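Local coordinates for effector protein B, substrate of the Dot/Icm secretion system (Legionella drancourtii, PDB 4JVS) that probably acts as a GTPase-activating protein, its LepB-type GAP domain promoting GTP hydrolysis by a partner GTPase, at residues N68-T73 / Q204-V209; W157-R162 / D210-H215; D244-I249 / D270-E275. One frame throughout, in Å; residues are numbered along the deposited sequence.

Contact 1: residues N68-T73 / Q204-V209; sequences NDYLNT and QYKTEV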
loop_
_atom_site.group_PDB
_atom_site.type_symbol
_atom_site.label_atom_id
_atom_site.label_comp_id
_atom_site.label_asym_id
_atom_site.label_seq_id
_atom_site.Cartn_x
_atom_site.Cartn_y
_atom_site.Cartn_z
ATOM N N ASN A 68 8.954 -10.595 -6.358
ATOM C CA ASN A 68 7.665 -10.833 -6.983
ATOM C C ASN A 68 7.557 -12.232 -7.575
ATOM O O ASN A 68 6.507 -12.847 -7.507
ATOM C CB ASN A 68 7.379 -9.765 -8.036
ATOM C CG ASN A 68 7.199 -8.384 -7.433
ATOM O OD1 ASN A 68 6.733 -8.241 -6.302
ATOM N ND2 ASN A 68 7.570 -7.360 -8.186
ATOM N N ASP A 69 8.638 -12.740 -8.152
ATOM C CA ASP A 69 8.636 -14.105 -8.678
ATOM C C ASP A 69 8.363 -15.084 -7.546
ATOM O O ASP A 69 7.576 -16.021 -7.691
ATOM C CB ASP A 69 9.986 -14.462 -9.321
ATOM C CG ASP A 69 10.250 -13.702 -10.597
ATOM O OD1 ASP A 69 9.314 -13.034 -11.100
ATOM O OD2 ASP A 69 11.397 -13.786 -11.101
ATOM N N TYR A 70 9.007 -14.867 -6.410
ATOM C CA TYR A 70 8.857 -15.734 -5.255
ATOM C C TYR A 70 7.461 -15.694 -4.692
ATOM O O TYR A 70 6.890 -16.709 -4.423
ATOM C CB TYR A 70 9.876 -15.405 -4.169
ATOM C CG TYR A 70 9.711 -16.194 -2.912
ATOM C CD1 TYR A 70 9.871 -17.526 -2.915
ATOM C CD2 TYR A 70 9.404 -15.595 -1.731
ATOM C CE1 TYR A 70 9.717 -18.232 -1.814
ATOM C CE2 TYR A 70 9.247 -16.307 -0.624
ATOM C CZ TYR A 70 9.401 -17.625 -0.674
ATOM O OH TYR A 70 9.252 -18.392 0.422
ATOM N N LEU A 71 6.931 -14.498 -4.513
ATOM C CA LEU A 71 5.544 -14.297 -4.123
ATOM C C LEU A 71 4.613 -15.048 -5.053
ATOM O O LEU A 71 3.675 -15.705 -4.606
ATOM C CB LEU A 71 5.194 -12.813 -4.190
ATOM C CG LEU A 71 4.287 -12.247 -3.095
ATOM C CD1 LEU A 71 3.433 -11.122 -3.657
ATOM C CD2 LEU A 71 3.412 -13.321 -2.465
ATOM N N ASN A 72 4.865 -14.932 -6.350
ATOM C CA ASN A 72 4.084 -15.650 -7.348
ATOM C C ASN A 72 4.122 -17.177 -7.154
ATOM O O ASN A 72 3.077 -17.839 -7.197
ATOM C CB ASN A 72 4.498 -15.221 -8.760
ATOM C CG ASN A 72 3.983 -13.825 -9.119
ATOM O OD1 ASN A 72 2.838 -13.482 -8.817
ATOM N ND2 ASN A 72 4.825 -13.016 -9.759
ATOM N N THR A 73 5.313 -17.718 -6.914
ATOM C CA THR A 73 5.481 -19.136 -6.599
ATOM C C THR A 73 4.688 -19.547 -5.352
ATOM O O THR A 73 4.048 -20.601 -5.322
ATOM C CB THR A 73 6.960 -19.471 -6.347
ATOM O OG1 THR A 73 7.731 -19.096 -7.484
ATOM C CG2 THR A 73 7.138 -20.953 -6.114
ATOM N N GLN A 204 12.332 -16.674 9.119
ATOM C CA GLN A 204 11.409 -17.270 10.081
ATOM C C GLN A 204 10.042 -17.513 9.461
ATOM O O GLN A 204 9.497 -18.617 9.546
ATOM C CB GLN A 204 11.254 -16.371 11.311
ATOM C CG GLN A 204 12.513 -16.220 12.141
ATOM C CD GLN A 204 12.380 -15.157 13.237
ATOM O OE1 GLN A 204 11.279 -14.660 13.517
ATOM N NE2 GLN A 204 13.508 -14.806 13.860
ATOM N N TYR A 205 9.493 -16.466 8.848
ATOM C CA TYR A 205 8.174 -16.517 8.241
ATOM C C TYR A 205 8.150 -17.499 7.069
ATOM O O TYR A 205 7.125 -18.131 6.805
ATOM C CB TYR A 205 7.768 -15.121 7.772
ATOM C CG TYR A 205 7.535 -14.117 8.887
ATOM C CD1 TYR A 205 6.988 -14.506 10.104
ATOM C CD2 TYR A 205 7.855 -12.771 8.716
ATOM C CE1 TYR A 205 6.775 -13.580 11.122
ATOM C CE2 TYR A 205 7.651 -11.841 9.730
ATOM C CZ TYR A 205 7.108 -12.252 10.925
ATOM O OH TYR A 205 6.900 -11.337 11.922
ATOM N N LYS A 206 9.283 -17.622 6.375
ATOM C CA LYS A 206 9.439 -18.588 5.287
ATOM C C LYS A 206 9.353 -20.008 5.834
ATOM O O LYS A 206 8.790 -20.900 5.198
ATOM C CB LYS A 206 10.784 -18.386 4.589
ATOM C CG LYS A 206 10.861 -18.946 3.194
ATOM C CD LYS A 206 12.012 -19.936 3.022
ATOM C CE LYS A 206 12.184 -20.341 1.555
ATOM N NZ LYS A 206 10.869 -20.454 0.822
ATOM N N THR A 207 9.923 -20.209 7.019
ATOM C CA THR A 207 9.877 -21.501 7.697
ATOM C C THR A 207 8.436 -21.932 7.918
ATOM O O THR A 207 8.054 -23.038 7.550
ATOM C CB THR A 207 10.572 -21.446 9.068
ATOM O OG1 THR A 207 11.884 -20.875 8.929
ATOM C CG2 THR A 207 10.670 -22.840 9.664
ATOM N N GLU A 208 7.625 -21.053 8.454
ATOM C CA GLU A 208 6.234 -21.328 8.700
ATOM C C GLU A 208 5.414 -21.482 7.465
ATOM O O GLU A 208 4.459 -22.202 7.450
ATOM C CB GLU A 208 5.666 -20.164 9.418
ATOM C CG GLU A 208 6.253 -19.926 10.693
ATOM C CD GLU A 208 5.308 -19.205 11.544
ATOM O OE1 GLU A 208 4.119 -19.502 11.451
ATOM O OE2 GLU A 208 5.718 -18.327 12.296
ATOM N N VAL A 209 5.740 -20.716 6.452
ATOM C CA VAL A 209 5.061 -20.816 5.163
ATOM C C VAL A 209 5.383 -22.134 4.453
ATOM O O VAL A 209 4.480 -22.835 3.970
ATOM C CB VAL A 209 5.432 -19.635 4.260
ATOM C CG1 VAL A 209 5.083 -19.931 2.807
ATOM C CG2 VAL A 209 4.733 -18.379 4.738
#
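Tyr70 and Lys206 join two helices of the LepB GAP domain's N-terminal subdomain, helix 60-80 and helix 193-214, through a single polar bridge between side chains. The backbones stay well apart: even the nearest pair, Tyr70 CA and Lys206 CA, is separated by 10.9 Å, and the two segments bury just 99 Å² between them.

The polar part is one hydrogen bond, donated by Lys206 NZ to Tyr70 OH at 2.7 Å. Tyr70 stretches across the gap because its ring stands anti to the backbone N (chi1 176°). The lysine chain is not straight; bends at chi2 and chi4 carry the ammonium round to the phenol oxygen. The same NZ also forms a salt bridge with Asp210, one turn further along helix 193-214. That carboxylate probably helps to hold the ammonium in place.

No apolar pair accompanies the bond across the segments; Lys206 CG merely lies beside the hydroxyl, and NZ comes at the ring obliquely. Around the pair, Leu163 of helix 156-177 and Phe34 and Pro35 of helix 34-45 touch the tyrosine, while Pro35 also touches the lysine.

Within helix 60-80, Asp69 O accepts from both Thr73 N and Thr73 OG1; the hydroxyl, 3.1 Å away, approaches from above the carbonyl plane.

Contact 2: residues W157-R162 / D210-H215; sequences WAKMQR and DALLAH
The facing sides of helix 156-177 and helix 193-214, consecutive helices of the N-terminal GAP subdomain, meet through Lys159 and Met160 on one and Leu212 and Leu213 on the other. No hydrogen bond spans the two segments; they meet through hydrocarbon and a thioether methyl. Leu212 gives up the most surface, pointing at the other helix and setting CD1 against the aliphatic part of Lys159, with Leu212 CD1 3.4 Å from Lys159 CD. The side chains cross at about a right angle, and the methyl meets the lysine at CD. The lysine chain is extended beyond CG, which carries NZ past the methyl, and the ammonium makes a long, weak ion pair with Glu208 on helix 193-214.

The segment axes come within 11.1 Å of each other, and their N-to-C directions differ by 137°. Two consecutive helices of the subdomain thus run in roughly opposing directions here, crossing at a slant and at a wide spacing, as far as these short segments tell. The closest alpha carbons, Lys159 CA and Leu212 CA, are still 9.1 Å apart.

Met160 supplies the second, more buried layer. Its CA–CB bond runs along the flank of the interface, but the turn at chi2 (-66°) swings the thioether round until CE faces helix 193-214. There Met160 CE lies 4.1 Å from Leu213 CD1 and 4.4 Å from Leu212 CD1. Val74 and Cys78 of helix 60-80 also touch Met160, and His77 of that helix touches Leu213, so a third helix borders this layer. One residue further along helix 156-177, Gln161 packs on a basic side chain of another protein chain and donates through NE2 to Ser145 OG.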
loop_
_atom_site.group_PDB
_atom_site.type_symbol
_atom_site.label_atom_id
_atom_site.label_comp_id
_atom_site.label_asym_id
_atom_site.label_seq_id
_atom_site.Cartn_x
_atom_site.Cartn_y
_atom_site.Cartn_z
ATOM N N TRP A 157 -3.589 -17.329 5.482
ATOM C CA TRP A 157 -3.578 -15.985 4.903
ATOM C C TRP A 157 -2.675 -15.032 5.668
ATOM O O TRP A 157 -1.825 -14.365 5.079
ATOM C CB TRP A 157 -4.985 -15.383 4.855
ATOM C CG TRP A 157 -4.973 -13.967 4.398
ATOM C CD1 TRP A 157 -4.987 -12.850 5.182
ATOM C CD2 TRP A 157 -4.906 -13.504 3.041
ATOM N NE1 TRP A 157 -4.942 -11.718 4.396
ATOM C CE2 TRP A 157 -4.893 -12.095 3.079
ATOM C CE3 TRP A 157 -4.858 -14.146 1.800
ATOM C CZ2 TRP A 157 -4.836 -11.319 1.925
ATOM C CZ3 TRP A 157 -4.809 -13.377 0.660
ATOM C CH2 TRP A 157 -4.797 -11.976 0.728
ATOM N N ALA A 158 -2.861 -14.970 6.982
ATOM C CA ALA A 158 -2.078 -14.064 7.808
ATOM C C ALA A 158 -0.598 -14.400 7.739
ATOM O O ALA A 158 0.240 -13.504 7.813
ATOM C CB ALA A 158 -2.558 -14.101 9.241
ATOM N N LYS A 159 -0.281 -15.684 7.585
ATOM C CA LYS A 159 1.111 -16.116 7.511
ATOM C C LYS A 159 1.761 -15.738 6.183
ATOM O O LYS A 159 2.923 -15.328 6.150
ATOM C CB LYS A 159 1.233 -17.621 7.783
ATOM C CG LYS A 159 1.015 -17.976 9.255
ATOM C CD LYS A 159 0.917 -19.477 9.507
ATOM C CE LYS A 159 0.605 -19.783 10.971
ATOM N NZ LYS A 159 0.545 -21.249 11.230
ATOM N N MET A 160 0.998 -15.873 5.098
ATOM C CA MET A 160 1.471 -15.570 3.752
ATOM C C MET A 160 1.689 -14.081 3.601
ATOM O O MET A 160 2.688 -13.639 3.034
ATOM C CB MET A 160 0.437 -16.006 2.724
ATOM C CG MET A 160 0.102 -17.474 2.784
ATOM S SD MET A 160 1.496 -18.510 2.323
ATOM C CE MET A 160 0.979 -20.052 3.074
ATOM N N GLN A 161 0.735 -13.312 4.104
ATOM C CA GLN A 161 0.798 -11.862 4.029
ATOM C C GLN A 161 1.969 -11.343 4.862
ATOM O O GLN A 161 2.560 -10.303 4.569
ATOM C CB GLN A 161 -0.531 -11.280 4.507
ATOM C CG GLN A 161 -0.602 -9.784 4.539
ATOM C CD GLN A 161 -1.799 -9.260 3.792
ATOM O OE1 GLN A 161 -1.907 -9.447 2.582
ATOM N NE2 GLN A 161 -2.713 -8.599 4.506
ATOM N N ARG A 162 2.351 -12.109 5.839
ATOM C CA ARG A 162 3.331 -11.704 6.792
ATOM C C ARG A 162 4.687 -11.954 6.232
ATOM O O ARG A 162 5.594 -11.212 6.473
ATOM C CB ARG A 162 3.087 -12.540 8.026
ATOM C CG ARG A 162 3.750 -12.174 9.259
ATOM C CD ARG A 162 3.281 -13.102 10.301
ATOM N NE ARG A 162 2.026 -12.631 10.849
ATOM C CZ ARG A 162 1.132 -13.390 11.455
ATOM N NH1 ARG A 162 1.333 -14.675 11.577
ATOM N NH2 ARG A 162 0.030 -12.848 11.917
ATOM N N ASP A 210 6.671 -22.477 4.408
ATOM C CA ASP A 210 7.122 -23.732 3.805
ATOM C C ASP A 210 6.551 -24.952 4.541
ATOM O O ASP A 210 6.399 -26.024 3.954
ATOM C CB ASP A 210 8.649 -23.796 3.795
ATOM C CG ASP A 210 9.276 -22.926 2.706
ATOM O OD1 ASP A 210 8.543 -22.239 1.950
ATOM O OD2 ASP A 210 10.524 -22.933 2.614
ATOM N N ALA A 211 6.232 -24.771 5.823
ATOM C CA ALA A 211 5.716 -25.837 6.675
ATOM C C ALA A 211 4.226 -26.039 6.466
ATOM O O ALA A 211 3.720 -27.151 6.590
ATOM C CB ALA A 211 5.994 -25.529 8.129
ATOM N N LEU A 212 3.548 -24.973 6.123
ATOM C CA LEU A 212 2.154 -25.028 5.828
ATOM C C LEU A 212 1.929 -25.712 4.530
ATOM O O LEU A 212 0.926 -26.335 4.338
ATOM C CB LEU A 212 1.620 -23.628 5.745
ATOM C CG LEU A 212 1.267 -23.137 7.115
ATOM C CD1 LEU A 212 0.624 -21.778 7.068
ATOM C CD2 LEU A 212 0.294 -24.132 7.678
ATOM N N LEU A 213 2.800 -25.392 3.608
ATOM C CA LEU A 213 2.775 -25.860 2.254
ATOM C C LEU A 213 3.079 -27.329 2.127
ATOM O O LEU A 213 2.669 -27.957 1.197
ATOM C CB LEU A 213 3.728 -25.027 1.412
ATOM C CG LEU A 213 3.146 -23.937 0.535
ATOM C CD1 LEU A 213 1.786 -23.458 0.963
ATOM C CD2 LEU A 213 4.101 -22.790 0.432
ATOM N N ALA A 214 3.828 -27.853 3.066
ATOM C CA ALA A 214 4.277 -29.204 2.982
ATOM C C ALA A 214 3.177 -30.195 3.164
ATOM O O ALA A 214 3.206 -31.237 2.564
ATOM C CB ALA A 214 5.329 -29.433 3.938
ATOM N N HIS A 215 2.194 -29.879 3.984
ATOM C CA HIS A 215 1.088 -30.792 4.164
ATOM C C HIS A 215 0.344 -30.897 2.887
ATOM O O HIS A 215 -0.086 -29.911 2.339
ATOM C CB HIS A 215 0.108 -30.362 5.245
ATOM C CG HIS A 215 -1.103 -31.244 5.309
ATOM N ND1 HIS A 215 -1.687 -31.775 4.181
ATOM C CD2 HIS A 215 -1.802 -31.736 6.357
ATOM C CE1 HIS A 215 -2.710 -32.531 4.527
ATOM N NE2 HIS A 215 -2.800 -32.527 5.842
#

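Contact 3: residues D244-I249 / D270-E275; sequences DQLATI and DSLWQE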
loop_
_atom_site.group_PDB
_atom_site.type_symbol
_atom_site.label_atom_id
_atom_site.label_comp_id
_atom_site.label_asym_id
_atom_site.label_seq_id
_atom_site.Cartn_x
_atom_site.Cartn_y
_atom_site.Cartn_z
ATOM N N ASP A 244 -18.157 -0.159 -13.627
ATOM C CA ASP A 244 -16.885 -0.160 -12.924
ATOM C C ASP A 244 -16.434 -1.568 -12.513
ATOM O O ASP A 244 -15.264 -1.921 -12.665
ATOM C CB ASP A 244 -16.956 0.736 -11.693
ATOM C CG ASP A 244 -16.777 2.205 -12.026
ATOM O OD1 ASP A 244 -16.672 2.547 -13.224
ATOM O OD2 ASP A 244 -16.758 3.022 -11.077
ATOM N N GLN A 245 -17.363 -2.360 -11.982
ATOM C CA GLN A 245 -17.084 -3.746 -11.633
ATOM C C GLN A 245 -16.650 -4.531 -12.881
ATOM O O GLN A 245 -15.688 -5.316 -12.849
ATOM C CB GLN A 245 -18.312 -4.396 -10.980
ATOM C CG GLN A 245 -18.316 -4.399 -9.450
ATOM C CD GLN A 245 -19.656 -4.844 -8.850
ATOM O OE1 GLN A 245 -20.694 -4.793 -9.509
ATOM N NE2 GLN A 245 -19.629 -5.282 -7.597
ATOM N N LEU A 246 -17.353 -4.305 -13.986
ATOM C CA LEU A 246 -17.102 -5.053 -15.209
ATOM C C LEU A 246 -15.744 -4.703 -15.816
ATOM O O LEU A 246 -15.000 -5.587 -16.240
ATOM C CB LEU A 246 -18.230 -4.818 -16.220
ATOM C CG LEU A 246 -19.607 -5.444 -15.960
ATOM C CD1 LEU A 246 -20.640 -4.849 -16.888
ATOM C CD2 LEU A 246 -19.558 -6.940 -16.142
ATOM N N ALA A 247 -15.432 -3.408 -15.847
ATOM C CA ALA A 247 -14.145 -2.903 -16.331
ATOM C C ALA A 247 -12.992 -3.401 -15.467
ATOM O O ALA A 247 -11.923 -3.734 -15.983
ATOM C CB ALA A 247 -14.154 -1.383 -16.355
ATOM N N THR A 248 -13.208 -3.427 -14.153
ATOM C CA THR A 248 -12.248 -4.013 -13.229
ATOM C C THR A 248 -11.907 -5.452 -13.627
ATOM O O THR A 248 -10.740 -5.851 -13.609
ATOM C CB THR A 248 -12.772 -3.983 -11.783
ATOM O OG1 THR A 248 -12.945 -2.626 -11.373
ATOM C CG2 THR A 248 -11.789 -4.660 -10.827
ATOM N N ILE A 249 -12.928 -6.220 -13.999
ATOM C CA ILE A 249 -12.739 -7.610 -14.418
ATOM C C ILE A 249 -11.938 -7.680 -15.722
ATOM O O ILE A 249 -10.958 -8.419 -15.819
ATOM C CB ILE A 249 -14.094 -8.363 -14.566
ATOM C CG1 ILE A 249 -14.752 -8.560 -13.196
ATOM C CG2 ILE A 249 -13.884 -9.698 -15.232
ATOM C CD1 ILE A 249 -16.142 -9.177 -13.233
ATOM N N ASP A 270 -22.785 -6.864 -25.577
ATOM C CA ASP A 270 -23.649 -5.837 -26.128
ATOM C C ASP A 270 -24.210 -4.915 -25.088
ATOM O O ASP A 270 -23.996 -3.724 -25.149
ATOM C CB ASP A 270 -24.804 -6.469 -26.885
ATOM C CG ASP A 270 -24.808 -6.123 -28.345
ATOM O OD1 ASP A 270 -23.752 -5.828 -28.895
ATOM O OD2 ASP A 270 -25.866 -6.167 -28.964
ATOM N N SER A 271 -25.003 -5.464 -24.186
ATOM C CA SER A 271 -25.444 -4.806 -22.973
ATOM C C SER A 271 -24.407 -4.617 -21.905
ATOM O O SER A 271 -24.289 -3.564 -21.342
ATOM C CB SER A 271 -26.624 -5.544 -22.395
ATOM O OG SER A 271 -26.242 -6.258 -21.261
ATOM N N LEU A 272 -23.649 -5.659 -21.644
ATOM C CA LEU A 272 -22.496 -5.622 -20.743
ATOM C C LEU A 272 -21.396 -4.707 -21.277
ATOM O O LEU A 272 -20.799 -3.950 -20.524
ATOM C CB LEU A 272 -21.925 -7.017 -20.497
ATOM C CG LEU A 272 -22.737 -7.961 -19.618
ATOM C CD1 LEU A 272 -22.017 -9.297 -19.501
ATOM C CD2 LEU A 272 -22.983 -7.348 -18.246
ATOM N N TRP A 273 -21.148 -4.776 -22.578
ATOM C CA TRP A 273 -20.143 -3.935 -23.215
ATOM C C TRP A 273 -20.454 -2.447 -23.098
ATOM O O TRP A 273 -19.550 -1.622 -22.954
ATOM C CB TRP A 273 -20.001 -4.296 -24.688
ATOM C CG TRP A 273 -19.271 -3.252 -25.445
ATOM C CD1 TRP A 273 -19.784 -2.406 -26.379
ATOM C CD2 TRP A 273 -17.885 -2.915 -25.305
ATOM N NE1 TRP A 273 -18.797 -1.571 -26.851
ATOM C CE2 TRP A 273 -17.629 -1.858 -26.206
ATOM C CE3 TRP A 273 -16.842 -3.407 -24.521
ATOM C CZ2 TRP A 273 -16.364 -1.290 -26.334
ATOM C CZ3 TRP A 273 -15.591 -2.844 -24.652
ATOM C CH2 TRP A 273 -15.363 -1.793 -25.553
ATOM N N GLN A 274 -21.723 -2.110 -23.087
ATOM C CA GLN A 274 -22.140 -0.745 -22.941
ATOM C C GLN A 274 -21.719 -0.189 -21.630
ATOM O O GLN A 274 -21.259 0.912 -21.539
ATOM C CB GLN A 274 -23.638 -0.727 -22.942
ATOM C CG GLN A 274 -24.249 0.143 -24.002
ATOM C CD GLN A 274 -25.724 -0.052 -24.062
ATOM O OE1 GLN A 274 -26.310 -0.615 -23.161
ATOM N NE2 GLN A 274 -26.334 0.408 -25.126
ATOM N N GLU A 275 -21.911 -0.961 -20.588
ATOM C CA GLU A 275 -21.478 -0.563 -19.286
ATOM C C GLU A 275 -20.000 -0.493 -19.194
ATOM O O GLU A 275 -19.474 0.352 -18.527
ATOM C CB GLU A 275 -22.016 -1.497 -18.251
ATOM C CG GLU A 275 -23.468 -1.800 -18.468
ATOM C CD GLU A 275 -24.327 -1.227 -17.399
ATOM O OE1 GLU A 275 -24.239 -1.676 -16.264
ATOM O OE2 GLU A 275 -25.104 -0.323 -17.698
#
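Leu246 of helix 243-253 pushes its branched end against Leu272 and the base of Glu275 on helix 271-280, joining two helices of the LepB GAP domain's C-terminal subdomain. Its CG sits beside the backbone N and anti to the carbonyl carbon (chi1 -72°), and from there CD1 reaches the partner helix. Leu246 CD1 is 3.7 Å from Leu272 CD2 and 3.9 Å from Glu275 CB. It therefore touches residues three positions apart, which lie on the same side of the helix.

Leu272 has nearly the same conformation; chi2 of 179° sets CD1 anti to CA, and the other methyl, CD2, meets Leu246. Its CA–CB bond does not aim at Leu246, but CD2 touches both leucine methyls, lying 4.0 Å from Leu246 CD2. The two side chains cross at about a right angle. Of Glu275, only CB touches Leu246; beyond it the chain bends at chi2 (-112°), and the carboxylate takes no part between the segments.

One polar link joins the same two helices: Asp244 OD1 is hydrogen-bonded to Ser279 OG. Internal to helix 243-253, Thr248 OG1 donates to Asp244 O at 2.7 Å, on the opposite face of the carbonyl plane from Thr248 N.

Between these segments no hydrogen bond forms. Cohesion across them rests on buried leucine methyls, with the partly exposed Glu275 contributing hydrocarbon rather than charge.

From the N terminus, helix 60-80 supplies the first half of contact 1, whose partner on helix 193-214 arrives 131 residues later. Before that loop closes, helix 156-177 opens contact 2, which closes immediately afterwards at 210-215; the two contacts therefore cross. They share helix 193-214, their centres are 8 Å apart, and they touch directly, for example through Val209 CG1 and Met160 SD. Together they bind three helices of the N-terminal subdomain. Contact 3 follows in series as a short closure within the C-terminal subdomain, joining helices 243-253 and 271-280 about 35 Å, centre to centre, from both others, beyond the chain's centre.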